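Thioredoxin family protein (Pseudomonas aeruginosa, PDB 1Z6N) is of unknown function but has a thioredoxin-type fold with a CxxC pattern, consistent with a role in thiol-disulfide chemistry, and binds a magnesium ion. Local coordinates at residues Arg57-Glu63 and Glu87-Lys93; Asp68-Asn72 and Ala144-Gly148; Ala110-Val114 and Arg126-Arg130. All coordinates share one frame; numbering follows the deposited sequence.

Interaction 1 (Arg57-Glu63 and Glu87-Lys93); sequences RLLVAGE and ELAIISK
Leu58 N donates a hydrogen bond to Glu87 O at 2.8 Å, and from there the two chains run side by side in the same direction. Leu58 O takes the N-H of Ala89, Ala89 O takes that of Val60, and Val60 O takes that of Ile91, this last pair 2.8 Å apart between Ile91 N and Val60 O. Gly62 N then closes the series on Ile91 O at 3.0 Å. These are the parallel strands of a beta-alpha-beta unit, joined through helix 67-82, as expected for a thioredoxin-like fold. The backbones of Leu59 and Ala61 also hydrogen-bond to Leu115 and Leu113 of strand 113-117. Carbonyl oxygens pick up weaker partners too: Ile90 CA lies 3.2 Å from Val60 O in a CA-H...O contact. Beyond the strands, Glu63 bends at chi2 (-96°), and Lys93 N, at the start of helix 93-99, donates to Glu63 OE1 at 2.9 Å, on the anti lone pair of that oxygen. Glu63 OE2 is held by Trp65 NE1, so both carboxylate oxygens have partners. Ser92, the N-cap, turns OG onto Arg95 N. Between the side chains, Leu58 CD1 meets Leu88 CD1 at 3.7 Å, on the face covered by helix 67-82.

Interaction 2 (Asp68-Asn72 and Ala144-Gly148); sequences DCQIN and AYKAG
Tyr145 reaches from the last turn of helix 139-146 to Asp68, Ile71 and Asn72 on the first turns of helix 67-82, the helix that in a thioredoxin-like fold starts at the CxxC pattern; Cys69 lies within this turn but faces away from the tyrosine. With CG anti to the backbone N (chi1 162°), the Tyr145 side chain leaves CB and lays its ring between the two helices. Ile71 covers one face: its CD1 sits over the ring, 4.2 Å from the Tyr145 centroid, in a CH-pi contact. The same methyl packs against the backbone of the last turn, 3.8 Å from Tyr145 O. Further out along the ring, CE1 meets Ile71 CG2 at 3.8 Å, while CE2 comes close to Asp68 OD1 at the opposite edge. At the tip, OH donates to Asp68 OD1 over a short 2.6 Å, taking the anti lone pair of a carboxylate that lies nearly coplanar with the ring, 17° between planes. That same oxygen also carries a salt bridge to Arg130 NE. Asn72 ND2 is the second partner of the hydroxyl, and ND2 also makes a weak bond back to Asp68 O one turn earlier. The hydroxyl thus donates to one side chain and accepts from another. Gly148, whose positive phi ends the tyrosine's helix in a Schellman motif, sends its N to Tyr145 O at 2.8 Å. The Asn72 donor approaches the hydroxyl from a tilted amide, with Tyr145 OH 27° out of the Asn72 amide plane and 2.9 Å from ND2.

Interaction 3 (Ala110-Val114 and Arg126-Arg130); sequences AIPLV and RFVER
The chi1 of Phe127 (173°) sets CG beside its own carbonyl carbon, and that of Val114 (-180°) leaves CG2 beside its backbone N, where Val114 CG2 meets Phe127 CD2 at 4.0 Å. Closer to the backbone, Val114 CB and Phe127 CB are 3.8 Å apart. The ring's edge, at CE2, is met by Pro112 CG. On the other face of the sheet Leu113 and Val128 lie side by side, and Leu113 CD1 touches Val128 CG2 at 4.0 Å. The backbone is that of an antiparallel beta hairpin. Val114 and Phe127 form a hydrogen-bonded pair, each N-H going to the other's carbonyl, with Val114 N to Phe127 O at 2.8 Å; Leu113 and Val128 are the non-hydrogen-bonded pair that follows. One step on, Glu129 N donates to Pro112 O, also at 2.8 Å, although Glu129 has already left the strand with a positive phi of 72°. The peptide bond before Pro112 is cis, the configuration found at the proline facing the CxxC helix in thioredoxins. Pro112 CD comes to 3.5 Å from Glu129 O. Extended beyond CG, the Glu129 side chain runs past the loop before the proline: its CG lies 3.5 Å from Ile111 O, and its carboxylate ends beside Ala110 CB. Pro112 and Ile111 both pack against Cys69, and Ile111 also touches Cys66. Strand 123-128 is one edge of the sheet, strand 113-117 lies between it and strand 56-61, and Phe127 is covered by Asn72 of helix 67-82 and by helix 151-164.

Interactions 1 and 3 belong to one four-stranded mixed sheet, in the order 86-91, 56-61, 113-117, 123-128; their centres are about 10 Å apart, and strands 56-61 and 113-117 are neighbours in it. Interaction 2 lies beside the sheet, its centre about 12 Å from that of interaction 3 and about 17 Å from that of interaction 1. Along the chain interaction 1 closes before interaction 3 opens, interaction 3 is nested within the loop that interaction 2 closes, and interactions 1 and 2 interleave through helix 67-82. Gly62 and Glu63 of interaction 1 pack on Cys69 of the probable redox pair, as does the cis-proline loop of interaction 3, while interaction 2 holds the same helix turn by its other residues.

Interaction 1 (Arg57-Glu63 and Glu87-Lys93)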
loop_
_atom_site.group_PDB
_atom_site.type_symbol
_atom_site.label_atom_id
_atom_site.label_comp_id
_atom_site.label_asym_id
_atom_site.label_seq_id
_atom_site.Cartn_x
_atom_site.Cartn_y
_atom_site.Cartn_z
ATOM N N ARG A 57 9.081 -2.622 6.093
ATOM C CA ARG A 57 9.201 -2.407 4.660
ATOM C C ARG A 57 7.950 -2.921 3.970
ATOM O O ARG A 57 7.513 -4.045 4.230
ATOM C CB ARG A 57 10.436 -3.130 4.135
ATOM C CG ARG A 57 11.724 -2.515 4.654
ATOM C CD ARG A 57 12.915 -3.173 4.012
ATOM N NE ARG A 57 14.178 -2.732 4.595
ATOM C CZ ARG A 57 14.775 -3.327 5.622
ATOM N NH1 ARG A 57 14.224 -4.390 6.192
ATOM N NH2 ARG A 57 15.928 -2.862 6.077
ATOM N N LEU A 58 7.369 -2.097 3.096
ATOM C CA LEU A 58 6.212 -2.498 2.317
ATOM C C LEU A 58 6.714 -2.745 0.895
ATOM O O LEU A 58 7.053 -1.796 0.183
ATOM C CB LEU A 58 5.134 -1.400 2.340
ATOM C CG LEU A 58 4.623 -0.938 3.713
ATOM C CD1 LEU A 58 3.458 0.053 3.601
ATOM C CD2 LEU A 58 4.230 -2.119 4.586
ATOM N N LEU A 59 6.828 -4.024 0.534
ATOM C CA LEU A 59 7.146 -4.418 -0.841
ATOM C C LEU A 59 5.839 -4.478 -1.609
ATOM O O LEU A 59 4.961 -5.301 -1.327
ATOM C CB LEU A 59 7.857 -5.773 -0.890
ATOM C CG LEU A 59 8.146 -6.318 -2.294
ATOM C CD1 LEU A 59 9.025 -5.347 -3.119
ATOM C CD2 LEU A 59 8.818 -7.673 -2.176
ATOM N N VAL A 60 5.711 -3.586 -2.586
ATOM C CA VAL A 60 4.442 -3.411 -3.270
ATOM C C VAL A 60 4.538 -3.769 -4.738
ATOM O O VAL A 60 5.487 -3.377 -5.391
ATOM C CB VAL A 60 4.003 -1.926 -3.202
ATOM C CG1 VAL A 60 2.683 -1.706 -3.939
ATOM C CG2 VAL A 60 3.877 -1.458 -1.752
ATOM N N ALA A 61 3.568 -4.524 -5.253
ATOM C CA ALA A 61 3.435 -4.658 -6.707
ATOM C C ALA A 61 2.254 -3.786 -7.127
ATOM O O ALA A 61 1.136 -3.933 -6.622
ATOM C CB ALA A 61 3.189 -6.103 -7.105
ATOM N N GLY A 62 2.518 -2.849 -8.036
ATOM C CA GLY A 62 1.491 -1.890 -8.414
ATOM C C GLY A 62 1.810 -1.228 -9.733
ATOM O O GLY A 62 2.919 -1.361 -10.259
ATOM N N GLU A 63 0.812 -0.521 -10.263
ATOM C CA GLU A 63 0.918 0.140 -11.569
ATOM C C GLU A 63 0.117 1.437 -11.510
ATOM O O GLU A 63 -0.977 1.482 -10.934
ATOM C CB GLU A 63 0.317 -0.728 -12.669
ATOM C CG GLU A 63 0.950 -2.129 -12.814
ATOM C CD GLU A 63 2.032 -2.250 -13.890
ATOM O OE1 GLU A 63 2.915 -3.117 -13.730
ATOM O OE2 GLU A 63 1.959 -1.543 -14.910
ATOM N N GLU A 87 8.627 2.167 5.085
ATOM C CA GLU A 87 9.119 2.531 3.754
ATOM C C GLU A 87 8.515 1.634 2.674
ATOM O O GLU A 87 8.520 0.411 2.838
ATOM C CB GLU A 87 10.646 2.398 3.657
ATOM C CG GLU A 87 11.195 2.958 2.322
ATOM C CD GLU A 87 12.706 2.764 2.090
ATOM O OE1 GLU A 87 13.426 2.310 3.000
ATOM O OE2 GLU A 87 13.159 3.076 0.962
ATOM N N LEU A 88 8.035 2.246 1.585
ATOM C CA LEU A 88 7.477 1.530 0.421
ATOM C C LEU A 88 8.499 1.456 -0.689
ATOM O O LEU A 88 9.201 2.434 -0.945
ATOM C CB LEU A 88 6.274 2.281 -0.193
ATOM C CG LEU A 88 4.879 2.264 0.409
ATOM C CD1 LEU A 88 4.887 2.950 1.766
ATOM C CD2 LEU A 88 3.905 2.966 -0.527
ATOM N N ALA A 89 8.533 0.309 -1.375
ATOM C CA ALA A 89 9.229 0.219 -2.667
ATOM C C ALA A 89 8.304 -0.546 -3.582
ATOM O O ALA A 89 7.680 -1.532 -3.159
ATOM C CB ALA A 89 10.537 -0.508 -2.527
ATOM N N ILE A 90 8.220 -0.119 -4.841
ATOM C CA ILE A 90 7.172 -0.634 -5.743
ATOM C C ILE A 90 7.771 -1.282 -6.992
ATOM O O ILE A 90 8.568 -0.667 -7.706
ATOM C CB ILE A 90 6.243 0.524 -6.169
ATOM C CG1 ILE A 90 5.610 1.153 -4.913
ATOM C CG2 ILE A 90 5.122 0.043 -7.072
ATOM C CD1 ILE A 90 5.201 2.643 -5.088
ATOM N N ILE A 91 7.402 -2.547 -7.198
ATOM C CA ILE A 91 7.749 -3.311 -8.410
ATOM C C ILE A 91 6.504 -3.482 -9.265
ATOM O O ILE A 91 5.389 -3.142 -8.836
ATOM C CB ILE A 91 8.327 -4.697 -8.074
ATOM C CG1 ILE A 91 7.296 -5.546 -7.305
ATOM C CG2 ILE A 91 9.637 -4.548 -7.313
ATOM C CD1 ILE A 91 7.735 -7.021 -7.082
ATOM N N SER A 92 6.703 -3.950 -10.498
ATOM C CA SER A 92 5.584 -4.037 -11.449
ATOM C C SER A 92 4.672 -5.231 -11.175
ATOM O O SER A 92 5.051 -6.199 -10.501
ATOM C CB SER A 92 6.106 -4.158 -12.866
ATOM O OG SER A 92 6.679 -5.448 -13.032
ATOM N N LYS A 93 3.463 -5.205 -11.739
ATOM C CA LYS A 93 2.590 -6.361 -11.702
ATOM C C LYS A 93 3.259 -7.563 -12.354
ATOM O O LYS A 93 3.201 -8.684 -11.822
ATOM C CB LYS A 93 1.290 -6.014 -12.429
ATOM C CG LYS A 93 0.300 -7.167 -12.451
ATOM C CD LYS A 93 -1.020 -6.742 -13.101
ATOM C CE LYS A 93 -1.859 -7.987 -13.469
ATOM N NZ LYS A 93 -3.075 -7.646 -14.252
#

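Interaction 2 (Asp68-Asn72 and Ala144-Gly148)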
loop_
_atom_site.group_PDB
_atom_site.type_symbol
_atom_site.label_atom_id
_atom_site.label_comp_id
_atom_site.label_asym_id
_atom_site.label_seq_id
_atom_site.Cartn_x
_atom_site.Cartn_y
_atom_site.Cartn_z
ATOM N N ASP A 68 -7.038 1.204 -8.050
ATOM C CA ASP A 68 -6.823 0.664 -6.709
ATOM C C ASP A 68 -5.414 1.007 -6.213
ATOM O O ASP A 68 -5.216 1.230 -5.023
ATOM C CB ASP A 68 -7.042 -0.847 -6.678
ATOM C CG ASP A 68 -8.439 -1.221 -7.076
ATOM O OD1 ASP A 68 -9.366 -0.813 -6.350
ATOM O OD2 ASP A 68 -8.617 -1.884 -8.120
ATOM N N CYS A 69 -4.435 1.032 -7.118
ATOM C CA CYS A 69 -3.085 1.489 -6.756
ATOM C C CYS A 69 -3.057 2.984 -6.471
ATOM O O CYS A 69 -2.438 3.419 -5.497
ATOM C CB CYS A 69 -2.080 1.168 -7.858
ATOM S SG CYS A 69 -1.808 -0.614 -8.041
ATOM N N GLN A 70 -3.709 3.779 -7.316
ATOM C CA GLN A 70 -3.733 5.229 -7.083
ATOM C C GLN A 70 -4.275 5.563 -5.691
ATOM O O GLN A 70 -3.706 6.383 -4.962
ATOM C CB GLN A 70 -4.562 5.943 -8.153
ATOM C CG GLN A 70 -4.012 5.776 -9.560
ATOM C CD GLN A 70 -5.050 6.063 -10.616
ATOM O OE1 GLN A 70 -6.186 6.469 -10.303
ATOM N NE2 GLN A 70 -4.682 5.854 -11.877
ATOM N N ILE A 71 -5.377 4.910 -5.335
ATOM C CA ILE A 71 -6.057 5.128 -4.052
ATOM C C ILE A 71 -5.206 4.641 -2.897
ATOM O O ILE A 71 -4.827 5.410 -2.025
ATOM C CB ILE A 71 -7.417 4.424 -4.036
ATOM C CG1 ILE A 71 -8.353 5.081 -5.064
ATOM C CG2 ILE A 71 -8.045 4.470 -2.636
ATOM C CD1 ILE A 71 -9.566 4.232 -5.458
ATOM N N ASN A 72 -4.915 3.338 -2.861
ATOM C CA ASN A 72 -4.338 2.807 -1.641
ATOM C C ASN A 72 -2.881 3.158 -1.464
ATOM O O ASN A 72 -2.409 3.276 -0.337
ATOM C CB ASN A 72 -4.572 1.308 -1.551
ATOM C CG ASN A 72 -6.038 0.972 -1.530
ATOM O OD1 ASN A 72 -6.758 1.351 -0.606
ATOM N ND2 ASN A 72 -6.500 0.290 -2.577
ATOM N N ALA A 144 -18.066 4.769 -2.853
ATOM C CA ALA A 144 -17.413 5.569 -1.811
ATOM C C ALA A 144 -15.910 5.309 -1.771
ATOM O O ALA A 144 -15.108 6.229 -1.596
ATOM C CB ALA A 144 -18.020 5.264 -0.464
ATOM N N TYR A 145 -15.535 4.046 -1.932
ATOM C CA TYR A 145 -14.129 3.683 -2.047
ATOM C C TYR A 145 -13.413 4.371 -3.228
ATOM O O TYR A 145 -12.347 4.968 -3.040
ATOM C CB TYR A 145 -13.990 2.165 -2.124
ATOM C CG TYR A 145 -12.662 1.699 -2.653
ATOM C CD1 TYR A 145 -11.509 1.801 -1.877
ATOM C CD2 TYR A 145 -12.564 1.154 -3.929
ATOM C CE1 TYR A 145 -10.278 1.365 -2.368
ATOM C CE2 TYR A 145 -11.337 0.716 -4.428
ATOM C CZ TYR A 145 -10.204 0.830 -3.638
ATOM O OH TYR A 145 -8.985 0.389 -4.116
ATOM N N LYS A 146 -14.000 4.284 -4.430
ATOM C CA LYS A 146 -13.396 4.872 -5.648
ATOM C C LYS A 146 -13.329 6.393 -5.531
ATOM O O LYS A 146 -12.520 7.053 -6.198
ATOM C CB LYS A 146 -14.174 4.477 -6.909
ATOM C CG LYS A 146 -13.977 3.042 -7.382
ATOM C CD LYS A 146 -14.932 2.712 -8.536
ATOM C CE LYS A 146 -14.940 1.226 -8.876
ATOM N NZ LYS A 146 -16.067 0.928 -9.814
ATOM N N ALA A 147 -14.185 6.940 -4.673
ATOM C CA ALA A 147 -14.173 8.352 -4.326
ATOM C C ALA A 147 -13.201 8.719 -3.194
ATOM O O ALA A 147 -13.101 9.886 -2.818
ATOM C CB ALA A 147 -15.590 8.824 -3.993
ATOM N N GLY A 148 -12.504 7.734 -2.625
ATOM C CA GLY A 148 -11.547 8.020 -1.554
ATOM C C GLY A 148 -12.037 7.981 -0.109
ATOM O O GLY A 148 -11.327 8.403 0.811
#

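Interaction 3 (Ala110-Val114 and Arg126-Arg130)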
loop_
_atom_site.group_PDB
_atom_site.type_symbol
_atom_site.label_atom_id
_atom_site.label_comp_id
_atom_site.label_asym_id
_atom_site.label_seq_id
_atom_site.Cartn_x
_atom_site.Cartn_y
_atom_site.Cartn_z
ATOM N N ALA A 110 -3.548 -9.600 -8.159
ATOM C CA ALA A 110 -4.454 -8.455 -8.115
ATOM C C ALA A 110 -3.674 -7.336 -7.449
ATOM O O ALA A 110 -3.029 -7.551 -6.412
ATOM C CB ALA A 110 -5.701 -8.806 -7.305
ATOM N N ILE A 111 -3.704 -6.159 -8.058
ATOM C CA ILE A 111 -2.892 -5.054 -7.564
ATOM C C ILE A 111 -3.764 -3.957 -6.929
ATOM O O ILE A 111 -4.923 -3.776 -7.334
ATOM C CB ILE A 111 -1.959 -4.466 -8.668
ATOM C CG1 ILE A 111 -2.770 -4.100 -9.912
ATOM C CG2 ILE A 111 -0.808 -5.455 -8.980
ATOM C CD1 ILE A 111 -1.998 -3.307 -10.926
ATOM N N PRO A 112 -3.217 -3.219 -5.946
ATOM C CA PRO A 112 -1.859 -3.369 -5.406
ATOM C C PRO A 112 -1.752 -4.572 -4.486
ATOM O O PRO A 112 -2.670 -4.842 -3.701
ATOM C CB PRO A 112 -1.683 -2.100 -4.571
ATOM C CG PRO A 112 -3.057 -1.730 -4.150
ATOM C CD PRO A 112 -3.938 -2.097 -5.312
ATOM N N LEU A 113 -0.635 -5.280 -4.595
ATOM C CA LEU A 113 -0.286 -6.326 -3.656
ATOM C C LEU A 113 0.772 -5.733 -2.734
ATOM O O LEU A 113 1.836 -5.326 -3.206
ATOM C CB LEU A 113 0.269 -7.542 -4.414
ATOM C CG LEU A 113 0.913 -8.648 -3.571
ATOM C CD1 LEU A 113 -0.130 -9.277 -2.645
ATOM C CD2 LEU A 113 1.562 -9.721 -4.468
ATOM N N VAL A 114 0.471 -5.674 -1.438
ATOM C CA VAL A 114 1.357 -5.054 -0.481
ATOM C C VAL A 114 1.820 -6.110 0.519
ATOM O O VAL A 114 1.017 -6.636 1.290
ATOM C CB VAL A 114 0.663 -3.894 0.270
ATOM C CG1 VAL A 114 1.614 -3.256 1.258
ATOM C CG2 VAL A 114 0.149 -2.824 -0.722
ATOM N N ARG A 126 -0.162 -9.454 4.407
ATOM C CA ARG A 126 -0.449 -8.876 3.101
ATOM C C ARG A 126 -1.689 -8.012 3.124
ATOM O O ARG A 126 -2.679 -8.329 3.814
ATOM C CB ARG A 126 -0.747 -9.972 2.074
ATOM C CG ARG A 126 0.143 -11.151 2.069
ATOM C CD ARG A 126 -0.574 -12.261 1.339
ATOM N NE ARG A 126 0.214 -13.479 1.368
ATOM C CZ ARG A 126 -0.001 -14.518 0.571
ATOM N NH1 ARG A 126 -0.979 -14.484 -0.322
ATOM N NH2 ARG A 126 0.776 -15.580 0.667
ATOM N N PHE A 127 -1.639 -6.969 2.296
ATOM C CA PHE A 127 -2.814 -6.176 1.912
ATOM C C PHE A 127 -3.019 -6.453 0.420
ATOM O O PHE A 127 -2.060 -6.393 -0.354
ATOM C CB PHE A 127 -2.551 -4.697 2.191
ATOM C CG PHE A 127 -3.617 -3.754 1.677
ATOM C CD1 PHE A 127 -4.553 -3.182 2.550
ATOM C CD2 PHE A 127 -3.670 -3.412 0.325
ATOM C CE1 PHE A 127 -5.519 -2.288 2.069
ATOM C CE2 PHE A 127 -4.622 -2.513 -0.160
ATOM C CZ PHE A 127 -5.555 -1.955 0.711
ATOM N N VAL A 128 -4.241 -6.779 0.008
ATOM C CA VAL A 128 -4.459 -7.198 -1.376
ATOM C C VAL A 128 -5.612 -6.421 -2.003
ATOM O O VAL A 128 -6.785 -6.616 -1.623
ATOM C CB VAL A 128 -4.746 -8.725 -1.513
ATOM C CG1 VAL A 128 -4.808 -9.107 -2.991
ATOM C CG2 VAL A 128 -3.702 -9.570 -0.770
ATOM N N GLU A 129 -5.252 -5.541 -2.944
ATOM C CA GLU A 129 -6.189 -4.791 -3.781
ATOM C C GLU A 129 -6.974 -3.662 -3.096
ATOM O O GLU A 129 -6.879 -2.505 -3.520
ATOM C CB GLU A 129 -7.134 -5.725 -4.552
ATOM C CG GLU A 129 -7.755 -5.073 -5.786
ATOM C CD GLU A 129 -8.505 -6.050 -6.682
ATOM O OE1 GLU A 129 -9.220 -6.917 -6.152
ATOM O OE2 GLU A 129 -8.380 -5.945 -7.918
ATOM N N ARG A 130 -7.754 -4.005 -2.066
ATOM C CA ARG A 130 -8.637 -3.050 -1.413
ATOM C C ARG A 130 -8.672 -3.320 0.086
ATOM O O ARG A 130 -8.432 -4.457 0.495
ATOM C CB ARG A 130 -10.053 -3.167 -1.986
ATOM C CG ARG A 130 -10.100 -2.725 -3.415
ATOM C CD ARG A 130 -11.448 -2.973 -4.053
ATOM N NE ARG A 130 -11.300 -2.749 -5.484
ATOM C CZ ARG A 130 -11.847 -3.483 -6.447
ATOM N NH1 ARG A 130 -12.634 -4.518 -6.157
ATOM N NH2 ARG A 130 -11.595 -3.175 -7.716
#